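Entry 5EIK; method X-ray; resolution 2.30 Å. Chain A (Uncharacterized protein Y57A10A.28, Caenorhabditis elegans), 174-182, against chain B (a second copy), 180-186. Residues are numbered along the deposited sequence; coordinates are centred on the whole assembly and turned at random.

Chain A 174-182: EQLARGTWH
Chain B, residues 180-186: TWHPTNH

A helix terminus that ends in glycine can serve as a docking site, because the turn that closes the helix leaves a carbonyl free and a surface without a side chain. The contact between two copies of Y57A10A.28 illustrates this. In chain A the helix runs to Ala A177, and Gly A179 (phi/psi 70/25) leaves it in a Schellman motif, with Thr A180 N bonded to Gln A175 O (2.8 Å) and Gly A179 N to Leu A176 O (3.1 Å); Trp A181 N adds a further bond to Gln A175 O (2.9 Å). Chain B answers with an irregular segment whose Pro B183 lies nearest Gly A179, CA to CA 4.8 Å.

Trp B181 (phi/psi -54/143, chi1 -166°, t, chi2 89°) covers the most surface. Its CB points toward chain A, and Leu A176 (m, t) lays CD2 over one ring face, 4.0 Å from the six-membered centroid and 9° off the normal, a CH-pi contact. The ring edge meets Gly A179 CA (3.9 Å from CZ2) and Trp A181 O (3.4 Å from CZ3).

Gly A179 is next. Its O accepts a nearly straight hydrogen bond from Thr B184 N (2.9 Å, 165°). An ideal CB here would sit 2.2 Å from Thr B184 CG2, a clash, and the positive phi independently favours glycine. Alongside, Pro B183 CG rests 3.3 Å from Trp A181 O.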

# COMPACT_ATOMS: atom_id res chain seq x y z
N GLU A 174 1.66 -7.49 -7.29
CA GLU A 174 2.34 -8.75 -7.58
C GLU A 174 3.53 -8.63 -8.52
O GLU A 174 4.51 -9.37 -8.38
CB GLU A 174 1.35 -9.77 -8.14
CG GLU A 174 0.64 -10.54 -7.06
CD GLU A 174 -0.36 -11.53 -7.62
OE1 GLU A 174 -0.15 -12.03 -8.74
OE2 GLU A 174 -1.35 -11.81 -6.92
N GLN A 175 3.44 -7.73 -9.48
CA GLN A 175 4.53 -7.55 -10.43
C GLN A 175 5.70 -6.84 -9.75
O GLN A 175 6.85 -6.97 -10.18
CB GLN A 175 4.04 -6.75 -11.63
CG GLN A 175 2.82 -7.37 -12.28
CD GLN A 175 2.29 -6.56 -13.44
OE1 GLN A 175 2.03 -5.36 -13.31
NE2 GLN A 175 2.11 -7.21 -14.59
N LEU A 176 5.41 -6.10 -8.69
CA LEU A 176 6.45 -5.42 -7.95
C LEU A 176 7.15 -6.46 -7.07
O LEU A 176 8.38 -6.52 -7.00
CB LEU A 176 5.84 -4.31 -7.08
CG LEU A 176 5.38 -3.04 -7.79
CD1 LEU A 176 4.62 -2.15 -6.80
CD2 LEU A 176 6.59 -2.31 -8.37
N ALA A 177 6.36 -7.30 -6.41
CA ALA A 177 6.89 -8.33 -5.54
C ALA A 177 7.64 -9.40 -6.33
O ALA A 177 8.57 -10.02 -5.82
CB ALA A 177 5.77 -8.97 -4.74
N ARG A 178 7.24 -9.61 -7.58
CA ARG A 178 7.91 -10.60 -8.42
C ARG A 178 9.06 -9.97 -9.19
O ARG A 178 9.76 -10.65 -9.93
CB ARG A 178 6.93 -11.23 -9.43
CG ARG A 178 6.09 -12.37 -8.86
CD ARG A 178 5.64 -13.28 -9.99
NE ARG A 178 4.86 -12.56 -10.99
CZ ARG A 178 3.56 -12.31 -10.87
NH1 ARG A 178 2.89 -12.73 -9.80
NH2 ARG A 178 2.93 -11.63 -11.82
N GLY A 179 9.25 -8.67 -9.01
CA GLY A 179 10.33 -7.97 -9.68
C GLY A 179 10.20 -7.81 -11.19
O GLY A 179 11.21 -7.65 -11.87
N THR A 180 8.99 -7.82 -11.71
CA THR A 180 8.82 -7.69 -13.16
C THR A 180 8.10 -6.44 -13.64
O THR A 180 8.03 -6.19 -14.84
CB THR A 180 8.08 -8.91 -13.73
OG1 THR A 180 6.77 -8.98 -13.15
CG2 THR A 180 8.85 -10.19 -13.42
N TRP A 181 7.56 -5.65 -12.72
CA TRP A 181 6.84 -4.44 -13.14
C TRP A 181 7.67 -3.55 -14.04
O TRP A 181 8.88 -3.40 -13.86
CB TRP A 181 6.38 -3.61 -11.93
CG TRP A 181 5.36 -2.55 -12.32
CD1 TRP A 181 4.01 -2.70 -12.36
CD2 TRP A 181 5.64 -1.22 -12.78
NE1 TRP A 181 3.42 -1.54 -12.83
CE2 TRP A 181 4.40 -0.62 -13.09
CE3 TRP A 181 6.81 -0.48 -12.97
CZ2 TRP A 181 4.30 0.68 -13.58
CZ3 TRP A 181 6.72 0.82 -13.46
CH2 TRP A 181 5.46 1.39 -13.76
N HIS A 182 7.01 -2.94 -15.01
CA HIS A 182 7.66 -2.03 -15.94
C HIS A 182 6.60 -1.11 -16.51
O HIS A 182 5.41 -1.46 -16.55
CB HIS A 182 8.36 -2.82 -17.04
CG HIS A 182 7.46 -3.76 -17.77
ND1 HIS A 182 6.50 -3.33 -18.66
CD2 HIS A 182 7.35 -5.11 -17.71
CE1 HIS A 182 5.82 -4.38 -19.11
NE2 HIS A 182 6.32 -5.47 -18.55
N THR B 180 14.59 4.44 -6.83
CA THR B 180 15.58 3.54 -7.40
C THR B 180 15.08 2.16 -7.81
O THR B 180 15.82 1.39 -8.42
CB THR B 180 16.75 3.34 -6.42
OG1 THR B 180 16.27 2.73 -5.22
CG2 THR B 180 17.41 4.67 -6.10
N TRP B 181 13.83 1.84 -7.49
CA TRP B 181 13.31 0.52 -7.86
C TRP B 181 13.47 0.22 -9.34
O TRP B 181 13.32 1.10 -10.19
CB TRP B 181 11.82 0.38 -7.50
CG TRP B 181 11.35 -1.06 -7.56
CD1 TRP B 181 11.38 -1.97 -6.54
CD2 TRP B 181 10.86 -1.75 -8.71
NE1 TRP B 181 10.94 -3.19 -6.99
CE2 TRP B 181 10.61 -3.09 -8.31
CE3 TRP B 181 10.60 -1.39 -10.03
CZ2 TRP B 181 10.12 -4.06 -9.20
CZ3 TRP B 181 10.11 -2.35 -10.91
CH2 TRP B 181 9.88 -3.67 -10.49
N HIS B 182 13.75 -1.04 -9.63
CA HIS B 182 13.91 -1.49 -11.00
C HIS B 182 13.67 -2.99 -11.03
O HIS B 182 13.83 -3.67 -10.02
CB HIS B 182 15.31 -1.15 -11.52
CG HIS B 182 16.41 -1.68 -10.66
ND1 HIS B 182 16.73 -3.02 -10.60
CD2 HIS B 182 17.23 -1.06 -9.78
CE1 HIS B 182 17.70 -3.21 -9.73
NE2 HIS B 182 18.02 -2.03 -9.22
N PRO B 183 13.25 -3.52 -12.19
CA PRO B 183 13.00 -4.96 -12.32
C PRO B 183 14.20 -5.76 -11.84
O PRO B 183 15.30 -5.23 -11.73
CB PRO B 183 12.74 -5.12 -13.81
CG PRO B 183 12.10 -3.83 -14.18
CD PRO B 183 12.97 -2.82 -13.45
N THR B 184 13.98 -7.04 -11.56
CA THR B 184 15.06 -7.90 -11.10
C THR B 184 15.15 -9.12 -12.02
O THR B 184 15.53 -10.21 -11.59
CB THR B 184 14.83 -8.35 -9.64
OG1 THR B 184 16.02 -8.94 -9.12
CG2 THR B 184 13.69 -9.36 -9.57
N ASN B 185 14.84 -8.90 -13.29
CA ASN B 185 14.85 -9.97 -14.29
C ASN B 185 16.19 -10.64 -14.59
O ASN B 185 16.94 -10.20 -15.46
CB ASN B 185 14.24 -9.46 -15.60
CG ASN B 185 12.78 -9.08 -15.46
OD1 ASN B 185 11.96 -9.87 -15.01
ND2 ASN B 185 12.44 -7.86 -15.87
N HIS B 186 16.48 -11.70 -13.84
CA HIS B 186 17.69 -12.50 -14.02
C HIS B 186 19.05 -11.79 -14.04
O HIS B 186 19.89 -12.12 -14.87
CB HIS B 186 17.57 -13.31 -15.31
CG HIS B 186 16.19 -13.84 -15.56
ND1 HIS B 186 15.56 -14.73 -14.71
CD2 HIS B 186 15.31 -13.61 -16.57
CE1 HIS B 186 14.36 -15.02 -15.18
NE2 HIS B 186 14.19 -14.35 -16.31